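Local coordinates for AT-rich interactive domain-containing protein 4 (Arabidopsis thaliana, PDB 6LQF), which binds DNA and the H3K4me3 histone mark through its ARID-PHD cassette and, as an ISWI component, regulates the floral transition in Arabidopsis, at residues 45-48 and 53-56; 67-72 and 109-114; 72-77 and 121-126. All coordinates share one frame; numbering follows the deposited sequence.

Interaction 1. Residues 45-48 and 53-56; sequences LVPP and EFPD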
loop_
_atom_site.group_PDB
_atom_site.type_symbol
_atom_site.label_atom_id
_atom_site.label_comp_id
_atom_site.label_asym_id
_atom_site.label_seq_id
_atom_site.Cartn_x
_atom_site.Cartn_y
_atom_site.Cartn_z
ATOM N N LEU A 45 -21.464 -1.092 5.528
ATOM C CA LEU A 45 -20.158 -1.722 5.277
ATOM C C LEU A 45 -19.739 -2.743 6.330
ATOM O O LEU A 45 -18.759 -3.451 6.106
ATOM C CB LEU A 45 -19.065 -0.661 5.185
ATOM C CG LEU A 45 -19.316 0.348 4.081
ATOM C CD1 LEU A 45 -18.136 1.302 4.009
ATOM C CD2 LEU A 45 -19.502 -0.363 2.760
ATOM N N VAL A 46 -20.455 -2.829 7.456
ATOM C CA VAL A 46 -20.106 -3.757 8.518
ATOM C C VAL A 46 -21.277 -4.725 8.716
ATOM O O VAL A 46 -22.242 -4.390 9.391
ATOM C CB VAL A 46 -19.789 -3.031 9.844
ATOM C CG1 VAL A 46 -19.357 -4.030 10.899
ATOM C CG2 VAL A 46 -18.674 -1.999 9.626
ATOM N N PRO A 47 -21.193 -5.911 8.103
ATOM C CA PRO A 47 -22.275 -6.891 8.145
ATOM C C PRO A 47 -22.440 -7.500 9.544
ATOM O O PRO A 47 -21.528 -7.484 10.379
ATOM C CB PRO A 47 -21.806 -7.966 7.144
ATOM C CG PRO A 47 -20.596 -7.417 6.438
ATOM C CD PRO A 47 -19.995 -6.425 7.404
ATOM N N PRO A 48 -23.635 -8.055 9.837
ATOM C CA PRO A 48 -23.732 -8.821 11.078
ATOM C C PRO A 48 -22.810 -10.035 11.063
ATOM O O PRO A 48 -22.427 -10.530 9.995
ATOM C CB PRO A 48 -25.202 -9.238 11.115
ATOM C CG PRO A 48 -25.693 -9.128 9.725
ATOM C CD PRO A 48 -24.828 -8.130 8.993
ATOM N N GLU A 53 -17.159 -12.059 9.207
ATOM C CA GLU A 53 -17.923 -11.687 8.013
ATOM C C GLU A 53 -17.505 -10.359 7.323
ATOM O O GLU A 53 -18.184 -9.906 6.384
ATOM C CB GLU A 53 -19.402 -11.559 8.362
ATOM C CG GLU A 53 -19.976 -12.767 9.123
ATOM C CD GLU A 53 -20.248 -13.981 8.228
ATOM O OE1 GLU A 53 -20.500 -15.076 8.780
ATOM O OE2 GLU A 53 -20.216 -13.845 6.986
ATOM N N PHE A 54 -16.451 -9.719 7.822
ATOM C CA PHE A 54 -16.030 -8.392 7.318
ATOM C C PHE A 54 -14.776 -8.510 6.479
ATOM O O PHE A 54 -13.810 -9.157 6.939
ATOM C CB PHE A 54 -15.770 -7.463 8.493
ATOM C CG PHE A 54 -15.233 -6.133 8.086
ATOM C CD1 PHE A 54 -16.068 -5.162 7.599
ATOM C CD2 PHE A 54 -13.894 -5.876 8.182
ATOM C CE1 PHE A 54 -15.584 -3.937 7.191
ATOM C CE2 PHE A 54 -13.361 -4.663 7.778
ATOM C CZ PHE A 54 -14.255 -3.663 7.262
ATOM N N PRO A 55 -14.710 -7.869 5.309
ATOM C CA PRO A 55 -15.810 -7.149 4.626
ATOM C C PRO A 55 -16.643 -8.090 3.784
ATOM O O PRO A 55 -16.234 -9.194 3.525
ATOM C CB PRO A 55 -15.068 -6.170 3.723
ATOM C CG PRO A 55 -13.855 -6.969 3.287
ATOM C CD PRO A 55 -13.443 -7.742 4.560
ATOM N N ASP A 56 -17.830 -7.651 3.371
ATOM C CA ASP A 56 -18.656 -8.412 2.444
ATOM C C ASP A 56 -18.354 -8.027 1.024
ATOM O O ASP A 56 -19.163 -7.389 0.338
ATOM C CB ASP A 56 -20.126 -8.134 2.751
ATOM C CG ASP A 56 -21.071 -9.024 1.983
ATOM O OD1 ASP A 56 -20.630 -10.017 1.367
ATOM O OD2 ASP A 56 -22.284 -8.728 2.022
HETATM O O HOH W 1 -18.656 -4.950 3.782
#

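Interaction 2. Residues 67-72 and 109-114; sequences FNLYRE and NTLKRH. With nucleotides of chain D.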
loop_
_atom_site.group_PDB
_atom_site.type_symbol
_atom_site.label_atom_id
_atom_site.label_comp_id
_atom_site.label_asym_id
_atom_site.label_seq_id
_atom_site.Cartn_x
_atom_site.Cartn_y
_atom_site.Cartn_z
ATOM N N PHE A 67 -6.296 -5.623 4.853
ATOM C CA PHE A 67 -5.054 -5.349 5.580
ATOM C C PHE A 67 -3.863 -5.152 4.660
ATOM O O PHE A 67 -3.100 -4.161 4.794
ATOM C CB PHE A 67 -4.808 -6.528 6.521
ATOM C CG PHE A 67 -3.631 -6.367 7.432
ATOM C CD1 PHE A 67 -3.460 -5.234 8.220
ATOM C CD2 PHE A 67 -2.706 -7.385 7.525
ATOM C CE1 PHE A 67 -2.372 -5.140 9.107
ATOM C CE2 PHE A 67 -1.621 -7.266 8.415
ATOM C CZ PHE A 67 -1.504 -6.168 9.209
ATOM N N ASN A 68 -3.705 -6.058 3.694
ATOM C CA ASN A 68 -2.544 -5.902 2.817
ATOM C C ASN A 68 -2.782 -4.797 1.809
ATOM O O ASN A 68 -1.821 -4.110 1.449
ATOM C CB ASN A 68 -2.207 -7.213 2.143
ATOM C CG ASN A 68 -1.523 -8.158 3.128
ATOM O OD1 ASN A 68 -0.468 -7.777 3.686
ATOM N ND2 ASN A 68 -2.115 -9.303 3.411
ATOM N N LEU A 69 -4.047 -4.556 1.392
ATOM C CA LEU A 69 -4.332 -3.435 0.495
ATOM C C LEU A 69 -3.897 -2.133 1.194
ATOM O O LEU A 69 -3.199 -1.259 0.599
ATOM C CB LEU A 69 -5.855 -3.417 0.174
ATOM C CG LEU A 69 -6.395 -2.151 -0.516
ATOM C CD1 LEU A 69 -5.637 -1.982 -1.826
ATOM C CD2 LEU A 69 -7.918 -2.301 -0.810
ATOM N N TYR A 70 -4.289 -1.982 2.455
ATOM C CA TYR A 70 -3.956 -0.773 3.222
ATOM C C TYR A 70 -2.455 -0.624 3.395
ATOM O O TYR A 70 -1.922 0.439 3.107
ATOM C CB TYR A 70 -4.620 -0.822 4.588
ATOM C CG TYR A 70 -4.412 0.452 5.385
ATOM C CD1 TYR A 70 -5.121 1.625 5.054
ATOM C CD2 TYR A 70 -3.581 0.462 6.511
ATOM C CE1 TYR A 70 -4.973 2.758 5.807
ATOM C CE2 TYR A 70 -3.420 1.624 7.285
ATOM C CZ TYR A 70 -4.158 2.745 6.941
ATOM O OH TYR A 70 -4.017 3.897 7.707
ATOM N N ARG A 71 -1.772 -1.704 3.815
ATOM C CA ARG A 71 -0.311 -1.607 4.077
ATOM C C ARG A 71 0.446 -1.215 2.811
ATOM O O ARG A 71 1.364 -0.364 2.871
ATOM C CB ARG A 71 0.228 -2.910 4.635
ATOM C CG ARG A 71 -0.312 -3.134 6.051
ATOM C CD ARG A 71 0.403 -4.177 6.830
ATOM N NE ARG A 71 0.351 -5.460 6.183
ATOM C CZ ARG A 71 0.992 -6.532 6.649
ATOM N NH1 ARG A 71 1.740 -6.429 7.751
ATOM N NH2 ARG A 71 0.898 -7.699 6.021
ATOM N N GLU A 72 0.053 -1.787 1.674
ATOM C CA GLU A 72 0.805 -1.502 0.462
ATOM C C GLU A 72 0.591 -0.062 -0.006
ATOM O O GLU A 72 1.511 0.595 -0.554
ATOM C CB GLU A 72 0.425 -2.457 -0.658
ATOM C CG GLU A 72 0.879 -3.900 -0.388
ATOM C CD GLU A 72 2.369 -4.034 0.008
ATOM O OE1 GLU A 72 3.222 -3.334 -0.587
ATOM O OE2 GLU A 72 2.729 -4.859 0.909
ATOM N N ASN A 109 -8.364 -0.592 -11.110
ATOM C CA ASN A 109 -9.544 0.245 -10.889
ATOM C C ASN A 109 -10.419 -0.296 -9.726
ATOM O O ASN A 109 -10.930 0.475 -8.895
ATOM C CB ASN A 109 -10.364 0.300 -12.188
ATOM C CG ASN A 109 -11.539 1.258 -12.090
ATOM O OD1 ASN A 109 -12.640 0.823 -11.766
ATOM N ND2 ASN A 109 -11.320 2.536 -12.395
ATOM N N THR A 110 -10.604 -1.613 -9.709
ATOM C CA THR A 110 -11.373 -2.239 -8.642
ATOM C C THR A 110 -10.763 -1.961 -7.266
ATOM O O THR A 110 -11.475 -1.597 -6.304
ATOM C CB THR A 110 -11.483 -3.732 -8.904
ATOM O OG1 THR A 110 -12.219 -3.929 -10.124
ATOM C CG2 THR A 110 -12.257 -4.387 -7.782
ATOM N N LEU A 111 -9.429 -2.095 -7.159
ATOM C CA LEU A 111 -8.789 -1.861 -5.870
ATOM C C LEU A 111 -8.908 -0.400 -5.429
ATOM O O LEU A 111 -9.084 -0.121 -4.246
ATOM C CB LEU A 111 -7.308 -2.264 -5.918
ATOM C CG LEU A 111 -7.070 -3.752 -5.961
ATOM C CD1 LEU A 111 -5.594 -4.007 -6.089
ATOM C CD2 LEU A 111 -7.574 -4.428 -4.680
ATOM N N LYS A 112 -8.794 0.536 -6.379
ATOM C CA LYS A 112 -8.964 1.934 -6.031
ATOM C C LYS A 112 -10.383 2.206 -5.521
ATOM O O LYS A 112 -10.533 2.926 -4.535
ATOM C CB LYS A 112 -8.635 2.826 -7.250
ATOM C CG LYS A 112 -7.128 2.811 -7.516
ATOM C CD LYS A 112 -6.806 3.403 -8.901
ATOM C CE LYS A 112 -6.838 4.859 -8.794
ATOM N NZ LYS A 112 -6.536 5.504 -10.158
ATOM N N ARG A 113 -11.410 1.578 -6.132
ATOM C CA ARG A 113 -12.790 1.755 -5.681
ATOM C C ARG A 113 -12.971 1.152 -4.282
ATOM O O ARG A 113 -13.602 1.743 -3.406
ATOM C CB ARG A 113 -13.737 1.127 -6.692
ATOM C CG ARG A 113 -13.891 1.882 -7.998
ATOM C CD ARG A 113 -15.104 1.418 -8.831
ATOM N NE ARG A 113 -15.083 -0.017 -9.118
ATOM C CZ ARG A 113 -15.679 -0.937 -8.362
ATOM N NH1 ARG A 113 -16.321 -0.575 -7.265
ATOM N NH2 ARG A 113 -15.619 -2.217 -8.688
ATOM N N HIS A 114 -12.378 -0.019 -4.039
ATOM C CA HIS A 114 -12.529 -0.620 -2.711
ATOM C C HIS A 114 -11.783 0.214 -1.672
ATOM O O HIS A 114 -12.235 0.300 -0.519
ATOM C CB HIS A 114 -11.962 -2.034 -2.666
ATOM C CG HIS A 114 -12.786 -3.072 -3.381
ATOM N ND1 HIS A 114 -14.147 -3.186 -3.220
ATOM C CD2 HIS A 114 -12.410 -4.102 -4.187
ATOM C CE1 HIS A 114 -14.584 -4.221 -3.916
ATOM N NE2 HIS A 114 -13.552 -4.797 -4.511
ATOM P P DA D 6 -8.046 4.184 -13.280
ATOM O OP1 DA D 6 -8.236 5.513 -12.845
ATOM O OP2 DA D 6 -8.492 3.125 -12.447
ATOM O "O5'" DA D 6 -8.701 3.954 -14.695
ATOM C "C5'" DA D 6 -8.493 4.849 -15.776
ATOM C "C4'" DA D 6 -9.603 4.731 -16.794
ATOM O "O4'" DA D 6 -9.476 3.521 -17.561
ATOM C "C3'" DA D 6 -11.017 4.721 -16.225
ATOM O "O3'" DA D 6 -11.819 5.460 -17.144
ATOM C "C2'" DA D 6 -11.339 3.243 -16.178
ATOM C "C1'" DA D 6 -10.601 2.678 -17.368
ATOM N N9 DA D 6 -10.104 1.313 -17.215
ATOM C C8 DA D 6 -9.406 0.826 -16.143
ATOM N N7 DA D 6 -8.986 -0.400 -16.299
ATOM C C5 DA D 6 -9.479 -0.766 -17.539
ATOM C C6 DA D 6 -9.392 -1.951 -18.275
ATOM N N6 DA D 6 -8.765 -3.041 -17.852
ATOM N N1 DA D 6 -9.973 -1.978 -19.489
ATOM C C2 DA D 6 -10.596 -0.883 -19.919
ATOM N N3 DA D 6 -10.748 0.285 -19.323
ATOM C C4 DA D 6 -10.164 0.283 -18.117
ATOM P P DT D 7 -13.381 5.678 -16.925
ATOM O OP1 DT D 7 -13.725 6.918 -17.557
ATOM O OP2 DT D 7 -13.738 5.454 -15.570
ATOM O "O5'" DT D 7 -14.000 4.514 -17.786
ATOM C "C5'" DT D 7 -13.740 4.501 -19.170
ATOM C "C4'" DT D 7 -14.457 3.346 -19.814
ATOM O "O4'" DT D 7 -13.765 2.132 -19.496
ATOM C "C3'" DT D 7 -15.911 3.147 -19.378
ATOM O "O3'" DT D 7 -16.622 3.166 -20.605
ATOM C "C2'" DT D 7 -15.906 1.779 -18.724
ATOM C "C1'" DT D 7 -14.704 1.107 -19.345
ATOM N N1 DT D 7 -14.083 0.079 -18.513
ATOM C C2 DT D 7 -13.815 -1.133 -19.077
ATOM O O2 DT D 7 -14.105 -1.405 -20.216
ATOM N N3 DT D 7 -13.183 -2.021 -18.253
ATOM C C4 DT D 7 -12.802 -1.816 -16.948
ATOM O O4 DT D 7 -12.242 -2.703 -16.337
ATOM C C5 DT D 7 -13.094 -0.508 -16.423
ATOM C C7 DT D 7 -12.727 -0.191 -15.011
ATOM C C6 DT D 7 -13.703 0.367 -17.227
#

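Interaction 3. Residues 72-77 and 121-126; sequences EVVSRG and EYEYAH. With ZN (zinc ion), chain E.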
loop_
_atom_site.group_PDB
_atom_site.type_symbol
_atom_site.label_atom_id
_atom_site.label_comp_id
_atom_site.label_asym_id
_atom_site.label_seq_id
_atom_site.Cartn_x
_atom_site.Cartn_y
_atom_site.Cartn_z
ATOM N N GLU A 72 0.053 -1.787 1.674
ATOM C CA GLU A 72 0.805 -1.502 0.462
ATOM C C GLU A 72 0.591 -0.062 -0.006
ATOM O O GLU A 72 1.511 0.595 -0.554
ATOM C CB GLU A 72 0.425 -2.457 -0.658
ATOM C CG GLU A 72 0.879 -3.900 -0.388
ATOM C CD GLU A 72 2.369 -4.034 0.008
ATOM O OE1 GLU A 72 3.222 -3.334 -0.587
ATOM O OE2 GLU A 72 2.729 -4.859 0.909
ATOM N N VAL A 73 -0.576 0.489 0.216
ATOM C CA VAL A 73 -0.858 1.854 -0.233
ATOM C C VAL A 73 -0.262 2.882 0.711
ATOM O O VAL A 73 0.395 3.850 0.222
ATOM C CB VAL A 73 -2.381 2.090 -0.370
ATOM C CG1 VAL A 73 -2.692 3.607 -0.584
ATOM C CG2 VAL A 73 -2.884 1.283 -1.561
ATOM N N VAL A 74 -0.363 2.665 2.029
ATOM C CA VAL A 74 0.129 3.739 2.901
ATOM C C VAL A 74 1.664 3.727 2.904
ATOM O O VAL A 74 2.285 4.782 3.083
ATOM C CB VAL A 74 -0.419 3.700 4.316
ATOM C CG1 VAL A 74 -1.950 3.842 4.231
ATOM C CG2 VAL A 74 -0.055 2.377 5.051
ATOM N N SER A 75 2.284 2.564 2.665
ATOM C CA SER A 75 3.778 2.502 2.605
ATOM C C SER A 75 4.309 3.285 1.414
ATOM O O SER A 75 5.505 3.651 1.414
ATOM C CB SER A 75 4.245 1.072 2.545
ATOM O OG SER A 75 3.948 0.462 1.317
ATOM N N ARG A 76 3.449 3.556 0.427
ATOM C CA ARG A 76 3.849 4.317 -0.763
ATOM C C ARG A 76 3.364 5.761 -0.761
ATOM O O ARG A 76 3.505 6.487 -1.769
ATOM C CB ARG A 76 3.361 3.620 -2.020
ATOM C CG ARG A 76 4.124 2.292 -2.214
ATOM C CD ARG A 76 3.575 1.527 -3.364
ATOM N NE ARG A 76 4.420 0.376 -3.694
ATOM C CZ ARG A 76 4.333 -0.806 -3.096
ATOM N NH1 ARG A 76 3.464 -1.003 -2.121
ATOM N NH2 ARG A 76 5.128 -1.801 -3.465
ATOM N N GLY A 77 2.872 6.232 0.379
ATOM C CA GLY A 77 2.495 7.622 0.474
ATOM C C GLY A 77 1.011 7.870 0.483
ATOM O O GLY A 77 0.608 9.030 0.530
ATOM N N GLU A 121 -11.139 7.288 4.204
ATOM C CA GLU A 121 -11.376 8.072 5.409
ATOM C C GLU A 121 -10.549 7.568 6.578
ATOM O O GLU A 121 -10.011 8.334 7.359
ATOM C CB GLU A 121 -12.869 8.034 5.773
ATOM C CG GLU A 121 -13.684 8.717 4.688
ATOM C CD GLU A 121 -15.183 8.717 4.957
ATOM O OE1 GLU A 121 -15.658 8.007 5.888
ATOM O OE2 GLU A 121 -15.868 9.471 4.228
ATOM N N TYR A 122 -10.451 6.244 6.660
ATOM C CA TYR A 122 -9.587 5.648 7.704
ATOM C C TYR A 122 -8.153 6.120 7.592
ATOM O O TYR A 122 -7.530 6.482 8.590
ATOM C CB TYR A 122 -9.667 4.126 7.636
ATOM C CG TYR A 122 -8.921 3.409 8.759
ATOM C CD1 TYR A 122 -7.538 3.115 8.641
ATOM C CD2 TYR A 122 -9.602 3.001 9.904
ATOM C CE1 TYR A 122 -6.865 2.502 9.641
ATOM C CE2 TYR A 122 -8.940 2.343 10.935
ATOM C CZ TYR A 122 -7.586 2.114 10.793
ATOM O OH TYR A 122 -6.908 1.486 11.807
ATOM N N GLU A 123 -7.637 6.132 6.365
ATOM C CA GLU A 123 -6.243 6.597 6.153
ATOM C C GLU A 123 -6.069 8.030 6.680
ATOM O O GLU A 123 -5.103 8.312 7.397
ATOM C CB GLU A 123 -5.884 6.556 4.669
ATOM C CG GLU A 123 -4.443 7.070 4.394
ATOM C CD GLU A 123 -4.238 7.444 2.894
ATOM O OE1 GLU A 123 -4.472 6.599 1.998
ATOM O OE2 GLU A 123 -3.847 8.589 2.607
ATOM N N TYR A 124 -7.013 8.911 6.324
ATOM C CA TYR A 124 -6.900 10.302 6.772
ATOM C C TYR A 124 -6.954 10.417 8.319
ATOM O O TYR A 124 -6.354 11.310 8.920
ATOM C CB TYR A 124 -8.012 11.153 6.175
ATOM C CG TYR A 124 -8.042 11.291 4.649
ATOM C CD1 TYR A 124 -6.924 11.056 3.863
ATOM C CD2 TYR A 124 -9.244 11.596 4.003
ATOM C CE1 TYR A 124 -6.987 11.207 2.455
ATOM C CE2 TYR A 124 -9.317 11.731 2.630
ATOM C CZ TYR A 124 -8.202 11.532 1.856
ATOM O OH TYR A 124 -8.366 11.679 0.483
ATOM N N ALA A 125 -7.709 9.520 8.958
ATOM C CA ALA A 125 -7.836 9.595 10.424
ATOM C C ALA A 125 -6.746 8.864 11.205
ATOM O O ALA A 125 -6.814 8.782 12.437
ATOM C CB ALA A 125 -9.188 9.051 10.859
ATOM N N HIS A 126 -5.748 8.319 10.513
ATOM C CA HIS A 126 -4.650 7.630 11.201
ATOM C C HIS A 126 -3.311 8.192 10.749
ATOM O O HIS A 126 -3.291 9.130 9.942
ATOM C CB HIS A 126 -4.751 6.122 10.988
ATOM C CG HIS A 126 -5.915 5.532 11.701
ATOM N ND1 HIS A 126 -7.202 5.611 11.202
ATOM C CD2 HIS A 126 -6.011 4.941 12.919
ATOM C CE1 HIS A 126 -8.039 5.071 12.077
ATOM N NE2 HIS A 126 -7.345 4.674 13.127
HETATM ZN ZN ZN E . -8.109 3.797 14.803
#

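Interaction 1. Residues 45-48 and 53-56
Leu45 O is approached by a water molecule and by the ring edge of Phe54. The water donates to Leu45 O at 2.8 Å. It also accepts from Asp56 N at 2.9 Å, so it bridges the two backbones. Phe54 CE1 lies 3.4 Å from Leu45 O, with the oxygen in the ring plane at the edge. The ring gets there with CG anti to the backbone N (chi1 175°), beside the carbonyl carbon. One face of the ring carries Pro55 CB, from the residue that follows through a cis peptide bond. Pro47 fills the middle of the contact and crosses Phe54 at about a right angle. Its CD reaches the ring edge, 4.1 Å from Phe54 CD1. Its CG rests 3.5 Å from Glu53 O and 3.8 Å from Asp56 CB. An alanine in place of Pro47 would lose CG and CD, and would probably leave a gap beside Glu53 O and Asp56 CB. At the outer end Glu53 CG lies 3.4 Å from Pro48 O, while the carboxylate leads away. Phe54 also packs on Val33, Met34 and Leu37 of helix 26-39 and on Tyr118 of helix 107-118. The two arms of this ARID loop are therefore joined by proline and aromatic contacts, and the bridging water is the polar link between their backbones.

Interaction 2. Residues 67-72 and 109-114
Leu69 turns CG anti to the backbone N (chi1 168°), whereas Leu111 keeps its CG beside the backbone N (chi1 -72°). These torsions bring methyl to methyl, with Leu69 CD1 4.2 Å from Leu111 CD2. The other methyl, Leu69 CD2, comes 4.5 Å from His114 CB, one helical turn further on. The contact is thin and wholly apolar, and Trp87 of helix 87-91 packs on both leucines. It joins two helices of the ARID domain, a fold related to helix-turn-helix proteins. Asn109 and Lys112 of helix 107-118 reach the DNA backbone. Asn109 ND2 donates to OP2 of DA6 of chain D at 2.9 Å. Asn109 OD1 lies 3.4 Å from the methyl C7 of DT7 of chain D, which places this helix at the major-groove side of the base. Lys112 NZ bonds OP1 of DA6 of chain D at 3.2 Å, reached by a chain bent at chi3. Asn83 OD1 also holds Lys112 NZ. On helix 66-74, Arg71 NH2 donates to Asn68 OD1 at 2.7 Å, almost straight at 173°, and the guanidinium lies against one face of the Phe67 ring, with Arg71 NE offset toward the rim.

Interaction 3. Residues 72-77 and 121-126
Val74 CG1 meets Glu123 CG at 4.1 Å, and the two side chains slide past each other in opposite directions. The preceding valine, Val73, places CG1 4.3 Å from Glu123 OE1. Glu123 sends CG out anti to the backbone N (chi1 179°) and runs on extended, which lays its aliphatic part along Val74. Its polar end is held by Tyr115, whose OH bonds OE1, so OE1 has a partner within this buried contact. Val129 packs on both Val74 and Glu123.

Each side is braced behind this meeting point. Helix 66-74 ends in a Schellman motif. Gly77, at positive phi, is its C-prime residue, and Gly77 N bonds Val74 O. With these backbone angles a side chain would collide with the carbonyl oxygen of Arg76. Arg76 NH1 donates to Glu72 O and forms a salt bridge to Glu72 OE1 at 2.8 Å, using the anti lone pair of that oxygen. Glu72 OE1 also pairs with a basic side chain of the bound peptide, and Arg76 NE bonds the peptide backbone. This helix end is thus part of the peptide-binding surface.

On the other segment His126 NE2 binds the zinc ion at 2.0 Å. His126 ND1 donates to Tyr122 O at 2.8 Å, in the imidazole plane, which fixes the rotation of the ring. The Tyr122 ring lies against one imidazole face, offset toward the rim, with His126 CE1 3.1 Å above the Tyr122 plane. His14, Cys16 and Asp32 complete the metal site, and Tyr122 OH bonds Asp32 OD2.

Tyr122 packs on Val33 of helix 26-39, and Val73 on Trp87 of helix 87-91. Tyr115 of helix 107-118 touches both valines, so helices 66-74 and 120-124 meet alongside helix 107-118.

In the fold
From the N terminus, interaction 1 comes first. It closes a short loop of four residues between helix 26-39 and strand 58-59, and it is complete before the other two begin. Interaction 2 opens on helix 66-74 and closes on helix 107-118. Interaction 3 starts at the end of helix 66-74, shares Glu72 with interaction 2, and closes at helix 120-124. Their segments alternate, so the two loops cross. They also touch, where Tyr70 OH packs 3.7 Å from Tyr122 CE1. Helix 66-74 is therefore tied to the DNA-facing helix on one hand and to the segment that carries the zinc ligand His126 on the other.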